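Local coordinates for protein putative isochorismatase hydrolase (Oleispira antarctica, PDB 3LQY) that probably acts as a hydrolase of the isochorismatase family, though its own substrate is not established, at residues Ala142-His145 with Asp146-Ala149; Ile158-Ala162 with Ala163-Ala167; Asn179-Ala183 with Asp184-Ala188; Val82-Gln85 with Glu86-Val90. All blocks are in the same frame, centred on the assembly; numbering follows the deposited sequence.

Overall arrangement
The chain has a parallel six-stranded sheet in the order 3-2-1-4-5-6, flanked by helices, as in the isochorismatase-like hydrolase fold. Along the sequence contact 4 comes first, then contacts 1, 2 and 3. Contacts 1 and 3 lie on neighbouring strands, 140-149 and 179-181, with centres about 9 Å apart. They touch directly. Contact 2 starts helix 162-173 and meets contact 1 where His166 reaches the backbone of His145; their centres are about 15 Å apart. Contact 4 has its centre about 32 Å from that of contact 2. Contacts 1 and 3 thus join the last two strands of the sheet, contact 2 covers that end through helix 162-173, and contact 4 leads into the far edge strand, 90-93.

Contact 1 (Ala142-His145 with Asp146-Ala149); sequences AVAH and DACA
Ala144 and Ala147 are joined by a backbone hydrogen bond. Ala147 N gives its hydrogen to Ala144 O over 3.0 Å, with an N-H...O angle of 153°. This closes a type I turn from Ala144 to Ala147. A second type I turn, from His145 to Cys148, overlaps it.

The apolar contacts lie on two flanks of the turn. Ala144 CB meets Ala147 CB at 3.9 Å. Val143 touches Cys148 through a single methyl, CG1, which is 3.9 Å from SG. Cys148 SG also lies 3.7 Å from Ala144 O.

The double turn is a corner in strand 140-149, an inner strand of the parallel sheet. Before the corner, Val143 pairs with the edge strand 179-181. Beyond it, Cys148 packs against Met170 of helix 162-173 and against Thr123 and Ile127, the latter next in sequence to Cys126, which is oxidised to 3-sulfinoalanine.

The polar side chains sit at the apex. His145 CG falls between its own backbone N and carbonyl carbon (chi1 59°), which brings the ring beside the next peptide. His145 ND1 is 3.1 Å from Asp146 N, but the angle is too poor for a hydrogen bond. Asp146 OD1 lies over one face of the imidazole, 4.5 Å from His145 ND1. That same OD1 accepts a hydrogen bond from Ala183 N, at the start of helix 183-187, and OD2 takes a weak one from Ser182 OG.

Contact 2 (Ile158-Ala162 with Ala163-Ala167); sequences ITVPA and AQVHA
Val160 meets Val165 and Gln164 through one methyl. Val160 CG1 is 3.6 Å from Val165 CG2, and it lies equally near Gln164 CB. It stands anti to the backbone N (chi1 -172°), which directs it at the first helical turn. Val165 CG2 also rests against two carbonyl oxygens, 3.3 Å from Pro161 O and 3.4 Å from Val160 O. Gln164 runs alongside Pro161, pointing the same way, and its OE1 is 3.5 Å from Pro161 CD.

The backbone sets these side chains in place. Pro161 is the N-cap residue of helix 162-173, and its carbonyl oxygen takes two hydrogen bonds. Val165 N approaches in the carbonyl plane at 3.0 Å, with an N-H...O angle of 160°. Gln164 N comes from above the plane and makes a more bent bond, 131°. One residue on, His166 N bonds to Ala162 O, also at 3.0 Å.

Further out, Asp152 OD1 accepts from Ala162 N at the first turn. Leu153 of the neighbouring hairpin strand packs on Val165. His166 swings away from the cap: ND1 bonds to Thr123 OG1, and NE2 makes a weak bond to His145 O. A bound glycerol, probably from the crystallisation liquor, lies about 4 Å from the His166 side chain.

The cap is thus mixed in chemistry. A carboxylate meets a backbone N-H near the positive end of the helix dipole, which is likely to be favourable, while Val160 and Val165 give the strand-to-helix junction an apolar side.

Contact 3 (Asn179-Ala183 with Asp184-Ala188); sequences NVASA and DELIA
Ala183 O receives the N-H of Ile187 at 2.7 Å in the first turn of helix 183-187. Ile187 CG1 lies against the same oxygen, at 3.2 Å. One residue back, Ser182 O accepts from Leu186 N at 2.8 Å. The contact joins edge strand 179-181 to this short helix near the C-terminus.

Ser182 is the N-cap residue. Its own N-H donates to Glu185 OE2 at 2.9 Å, and the bond is nearly straight at 178°. The carboxylate is met from above its plane. Glu185 CG stands beside its own backbone N (chi1 -67°), and from there the extended chain runs back alongside the cap to Ser182 N. This is the glutamate half of a capping box. On the other flank a water joins Ser182 OG to Asp184 N, accepting from the latter at 2.6 Å.

Ala181 CB faces the helix. It is 3.5 Å from Glu185 OE2 and 4.1 Å from Leu186 CG. The branches of Leu186 part: CD1 lies near Ser182 O, while CD2 slides past Asn179 ND2. Leu186 also packs on Ala142 and Ala144 of strand 140-149. An alanine here would remove CG and both methyls and is likely to leave a gap against Ala181, Ala142 and Ala144.

Glu185, the water and Asp146 OD1 of strand 140-149 take up amide hydrogens at the helix start, and the negative charges there probably suit the helix dipole.

Contact 4 (Val82-Gln85 with Glu86-Val90); sequences VAAQ and EGEAV
Gln85 and Glu88 carry most of this contact, with Ala84 beside them. Glu88 reaches back across the turn with an extended chain, so that its carboxylate meets the backbone of Gln85. Gln85 N donates to Glu88 OE1 at 3.1 Å, with an N-H...O angle of 149°. The donor sits above the carboxylate plane. The return bond, Glu88 N to Gln85 O at 3.2 Å, closes a type II turn from Gln85 to Glu88. Gly87 takes its third position, with a positive phi at which a side chain would jam against the preceding carbonyl.

Glu88 CG stands beside its own backbone N (chi1 -52°). This carries CD to 3.8 Å from Gln85 CB. The Gln85 amide and the carboxylate planes are 36° apart, and Gln85 OE1 is 3.7 Å from Glu88 OE2. Ala84 adds the apolar part: its CB meets Val90 CG2 at 3.8 Å.

The carboxylate has two more partners. OE1 accepts from His56 NE2, and OE2 makes a salt bridge with Arg48 NE. A glutamine in place of Glu88 would lose the negative charge and would probably leave Arg48 without its salt-bridge mate.

The loop lies on the surface. It is the last part of the connection from strand 54-59 to edge strand 90-93, and Glu88 ties it to helix 33-49 through Arg48 and to strand 54-59 through His56.

Contact 1 (Ala142-His145 with Asp146-Ala149)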
# COMPACT_ATOMS: atom_id res chain seq x y z
N ALA A 142 8.56 -0.40 -7.37
CA ALA A 142 7.89 0.71 -8.02
C ALA A 142 6.76 1.12 -7.09
O ALA A 142 6.28 0.31 -6.29
CB ALA A 142 7.36 0.29 -9.38
N VAL A 143 6.32 2.37 -7.23
CA VAL A 143 5.26 2.92 -6.43
C VAL A 143 4.35 3.64 -7.41
O VAL A 143 4.82 4.48 -8.20
CB VAL A 143 5.79 3.85 -5.30
CG1 VAL A 143 4.66 4.39 -4.47
CG2 VAL A 143 6.82 3.14 -4.41
N ALA A 144 3.06 3.27 -7.40
CA ALA A 144 2.11 3.94 -8.25
C ALA A 144 1.66 5.16 -7.47
O ALA A 144 0.88 5.06 -6.55
CB ALA A 144 0.94 3.03 -8.59
N HIS A 145 2.12 6.33 -7.85
CA HIS A 145 1.98 7.50 -6.97
C HIS A 145 0.54 7.97 -6.81
O HIS A 145 0.17 8.52 -5.77
CB HIS A 145 2.86 8.66 -7.45
CG HIS A 145 2.56 9.12 -8.84
ND1 HIS A 145 1.52 9.96 -9.14
CD2 HIS A 145 3.21 8.90 -10.01
CE1 HIS A 145 1.51 10.21 -10.45
NE2 HIS A 145 2.53 9.58 -10.99
N ASP A 146 -0.29 7.74 -7.83
CA ASP A 146 -1.69 8.15 -7.79
C ASP A 146 -2.59 7.07 -7.17
O ASP A 146 -3.81 7.26 -7.11
CB ASP A 146 -2.18 8.60 -9.18
CG ASP A 146 -1.98 7.57 -10.27
OD1 ASP A 146 -1.28 6.57 -10.08
OD2 ASP A 146 -2.51 7.77 -11.36
N ALA A 147 -1.97 5.97 -6.72
CA ALA A 147 -2.65 4.92 -5.98
C ALA A 147 -2.21 4.85 -4.52
O ALA A 147 -2.40 3.80 -3.87
CB ALA A 147 -2.42 3.55 -6.67
N CYS A 148 -1.66 5.94 -3.98
CA CYS A 148 -1.37 6.05 -2.56
C CYS A 148 -2.04 7.31 -1.98
O CYS A 148 -2.31 8.30 -2.67
CB CYS A 148 0.16 6.11 -2.32
SG CYS A 148 1.11 4.64 -2.93
N ALA A 149 -2.20 7.33 -0.68
CA ALA A 149 -2.88 8.43 -0.04
C ALA A 149 -2.24 8.78 1.27
O ALA A 149 -1.68 7.92 1.97
CB ALA A 149 -4.37 8.03 0.21

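Contact 2 (Ile158-Ala162 with Ala163-Ala167)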
# COMPACT_ATOMS: atom_id res chain seq x y z
N ILE A 158 4.21 24.50 11.50
CA ILE A 158 4.06 24.47 10.04
C ILE A 158 3.09 23.37 9.65
O ILE A 158 3.28 22.24 10.08
CB ILE A 158 5.41 24.20 9.32
CG1 ILE A 158 6.43 25.28 9.70
CG2 ILE A 158 5.19 24.09 7.77
CD1 ILE A 158 7.90 24.79 9.64
N THR A 159 2.08 23.72 8.86
CA THR A 159 1.04 22.78 8.39
C THR A 159 1.37 22.49 6.93
O THR A 159 1.54 23.43 6.16
CB THR A 159 -0.40 23.38 8.50
OG1 THR A 159 -0.76 23.53 9.87
CG2 THR A 159 -1.41 22.46 7.86
N VAL A 160 1.57 21.23 6.57
CA VAL A 160 1.90 20.86 5.20
C VAL A 160 0.64 20.13 4.66
O VAL A 160 0.28 19.07 5.15
CB VAL A 160 3.08 19.86 5.16
CG1 VAL A 160 3.54 19.62 3.72
CG2 VAL A 160 4.26 20.36 6.04
N PRO A 161 -0.00 20.70 3.63
CA PRO A 161 -1.17 20.01 3.08
C PRO A 161 -0.77 18.64 2.52
O PRO A 161 0.41 18.41 2.19
CB PRO A 161 -1.61 20.92 1.95
CG PRO A 161 -0.99 22.23 2.24
CD PRO A 161 0.26 21.97 2.92
N ALA A 162 -1.75 17.74 2.46
CA ALA A 162 -1.56 16.39 1.96
C ALA A 162 -0.90 16.32 0.58
O ALA A 162 -0.08 15.46 0.33
CB ALA A 162 -2.96 15.63 1.95
N ALA A 163 -1.22 17.24 -0.32
CA ALA A 163 -0.60 17.18 -1.66
C ALA A 163 0.93 17.37 -1.58
O ALA A 163 1.70 16.81 -2.40
CB ALA A 163 -1.19 18.23 -2.55
N GLN A 164 1.35 18.19 -0.62
CA GLN A 164 2.76 18.48 -0.45
C GLN A 164 3.47 17.41 0.34
O GLN A 164 4.62 17.09 0.03
CB GLN A 164 2.96 19.85 0.14
CG GLN A 164 2.88 20.92 -0.96
CD GLN A 164 3.23 22.26 -0.44
OE1 GLN A 164 2.98 22.54 0.73
NE2 GLN A 164 3.81 23.13 -1.29
N VAL A 165 2.77 16.81 1.30
CA VAL A 165 3.31 15.66 2.02
C VAL A 165 3.62 14.56 1.01
O VAL A 165 4.77 14.06 0.92
CB VAL A 165 2.34 15.19 3.06
CG1 VAL A 165 2.76 13.81 3.67
CG2 VAL A 165 2.02 16.35 4.13
N HIS A 166 2.61 14.24 0.23
CA HIS A 166 2.68 13.24 -0.83
C HIS A 166 3.79 13.49 -1.84
O HIS A 166 4.59 12.60 -2.15
CB HIS A 166 1.28 13.15 -1.50
CG HIS A 166 1.13 12.01 -2.45
ND1 HIS A 166 0.81 10.74 -2.02
CD2 HIS A 166 1.12 11.97 -3.81
CE1 HIS A 166 0.67 9.95 -3.07
NE2 HIS A 166 0.85 10.67 -4.17
N ALA A 167 3.87 14.72 -2.33
CA ALA A 167 4.89 15.10 -3.30
C ALA A 167 6.32 14.94 -2.72
O ALA A 167 7.22 14.43 -3.38
CB ALA A 167 4.63 16.51 -3.77

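Contact 3 (Asn179-Ala183 with Asp184-Ala188)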
# COMPACT_ATOMS: atom_id res chain seq x y z
N ASN A 179 11.03 3.07 -8.76
CA ASN A 179 10.33 3.68 -9.90
C ASN A 179 8.93 4.16 -9.50
O ASN A 179 8.02 3.37 -9.29
CB ASN A 179 10.19 2.71 -11.10
CG ASN A 179 9.56 3.38 -12.32
OD1 ASN A 179 9.86 4.54 -12.60
ND2 ASN A 179 8.71 2.66 -13.05
N VAL A 180 8.78 5.48 -9.47
CA VAL A 180 7.55 6.15 -9.10
C VAL A 180 6.92 6.62 -10.40
O VAL A 180 7.52 7.37 -11.20
CB VAL A 180 7.80 7.33 -8.13
CG1 VAL A 180 6.51 8.06 -7.80
CG2 VAL A 180 8.51 6.83 -6.83
N ALA A 181 5.72 6.13 -10.65
CA ALA A 181 5.05 6.32 -11.91
C ALA A 181 3.55 6.18 -11.69
O ALA A 181 3.10 5.73 -10.63
CB ALA A 181 5.54 5.28 -12.89
N SER A 182 2.77 6.56 -12.71
CA SER A 182 1.31 6.50 -12.67
C SER A 182 0.85 5.04 -12.72
O SER A 182 1.53 4.19 -13.29
CB SER A 182 0.75 7.27 -13.89
OG SER A 182 -0.63 7.11 -14.06
N ALA A 183 -0.29 4.76 -12.07
CA ALA A 183 -1.00 3.49 -12.31
C ALA A 183 -1.07 3.20 -13.80
O ALA A 183 -0.71 2.10 -14.25
CB ALA A 183 -2.44 3.55 -11.73
N ASP A 184 -1.49 4.19 -14.57
CA ASP A 184 -1.67 4.01 -16.02
C ASP A 184 -0.35 3.72 -16.72
O ASP A 184 -0.30 2.86 -17.62
CB ASP A 184 -2.38 5.23 -16.64
CG ASP A 184 -3.90 5.23 -16.37
OD1 ASP A 184 -4.47 4.14 -16.14
OD2 ASP A 184 -4.54 6.32 -16.37
N GLU A 185 0.72 4.41 -16.30
CA GLU A 185 2.04 4.17 -16.85
C GLU A 185 2.53 2.78 -16.50
O GLU A 185 3.15 2.11 -17.31
CB GLU A 185 3.03 5.23 -16.35
CG GLU A 185 2.71 6.63 -16.88
CD GLU A 185 3.49 7.74 -16.20
OE1 GLU A 185 3.51 8.85 -16.77
OE2 GLU A 185 4.11 7.52 -15.13
N LEU A 186 2.24 2.33 -15.28
CA LEU A 186 2.67 1.00 -14.86
C LEU A 186 1.81 -0.05 -15.57
O LEU A 186 2.30 -1.12 -15.95
CB LEU A 186 2.62 0.87 -13.34
CG LEU A 186 3.72 1.61 -12.54
CD1 LEU A 186 3.33 1.82 -11.10
CD2 LEU A 186 5.04 0.87 -12.64
N ILE A 187 0.53 0.26 -15.76
CA ILE A 187 -0.38 -0.65 -16.46
C ILE A 187 0.10 -0.83 -17.91
O ILE A 187 0.25 -1.98 -18.38
CB ILE A 187 -1.85 -0.12 -16.40
CG1 ILE A 187 -2.46 -0.43 -15.03
CG2 ILE A 187 -2.71 -0.72 -17.54
CD1 ILE A 187 -3.78 0.32 -14.73
N ALA A 188 0.38 0.30 -18.57
CA ALA A 188 0.90 0.34 -19.96
C ALA A 188 2.14 -0.54 -20.22
O ALA A 188 2.45 -0.79 -21.39
CB ALA A 188 1.16 1.80 -20.42
O HOH W 1 -2.85 6.12 -13.50

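Contact 4 (Val82-Gln85 with Glu86-Val90)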
# COMPACT_ATOMS: atom_id res chain seq x y z
N VAL A 82 -11.12 -2.54 -3.45
CA VAL A 82 -9.87 -3.32 -3.67
C VAL A 82 -9.84 -4.62 -2.84
O VAL A 82 -8.78 -5.07 -2.42
CB VAL A 82 -8.59 -2.46 -3.39
CG1 VAL A 82 -8.44 -1.41 -4.43
CG2 VAL A 82 -8.66 -1.80 -2.04
N ALA A 83 -11.00 -5.25 -2.65
CA ALA A 83 -11.08 -6.43 -1.79
C ALA A 83 -10.23 -7.60 -2.33
O ALA A 83 -10.05 -7.77 -3.56
CB ALA A 83 -12.56 -6.87 -1.64
N ALA A 84 -9.73 -8.43 -1.41
CA ALA A 84 -8.94 -9.60 -1.77
C ALA A 84 -9.81 -10.70 -2.37
O ALA A 84 -11.04 -10.72 -2.19
CB ALA A 84 -8.18 -10.12 -0.56
N GLN A 85 -9.15 -11.61 -3.09
CA GLN A 85 -9.79 -12.80 -3.68
C GLN A 85 -9.13 -14.07 -3.17
O GLN A 85 -8.06 -14.01 -2.60
CB GLN A 85 -9.66 -12.75 -5.20
CG GLN A 85 -10.76 -11.95 -5.87
CD GLN A 85 -10.56 -11.82 -7.36
OE1 GLN A 85 -9.53 -12.26 -7.91
NE2 GLN A 85 -11.54 -11.22 -8.04
N GLU A 86 -9.75 -15.23 -3.36
CA GLU A 86 -9.13 -16.45 -2.89
C GLU A 86 -7.82 -16.61 -3.63
O GLU A 86 -7.72 -16.28 -4.82
CB GLU A 86 -10.05 -17.69 -3.10
CG GLU A 86 -9.47 -18.98 -2.49
CD GLU A 86 -8.41 -19.69 -3.38
OE1 GLU A 86 -8.03 -19.17 -4.46
OE2 GLU A 86 -7.96 -20.80 -2.99
N GLY A 87 -6.81 -17.10 -2.91
CA GLY A 87 -5.49 -17.32 -3.49
C GLY A 87 -4.53 -16.21 -3.14
O GLY A 87 -3.33 -16.44 -3.02
N GLU A 88 -5.07 -14.99 -2.97
CA GLU A 88 -4.27 -13.80 -2.72
C GLU A 88 -4.07 -13.67 -1.22
O GLU A 88 -5.04 -13.54 -0.49
CB GLU A 88 -4.98 -12.56 -3.27
CG GLU A 88 -5.41 -12.68 -4.72
CD GLU A 88 -6.11 -11.40 -5.23
OE1 GLU A 88 -6.54 -10.59 -4.37
OE2 GLU A 88 -6.27 -11.23 -6.47
N ALA A 89 -2.83 -13.77 -0.77
CA ALA A 89 -2.50 -13.74 0.65
C ALA A 89 -2.84 -12.37 1.22
O ALA A 89 -2.68 -11.34 0.55
CB ALA A 89 -1.00 -14.04 0.87
N VAL A 90 -3.27 -12.37 2.48
CA VAL A 90 -3.46 -11.13 3.22
C VAL A 90 -2.60 -11.18 4.47
O VAL A 90 -2.76 -12.06 5.31
CB VAL A 90 -4.95 -10.99 3.62
CG1 VAL A 90 -5.14 -9.81 4.55
CG2 VAL A 90 -5.79 -10.84 2.36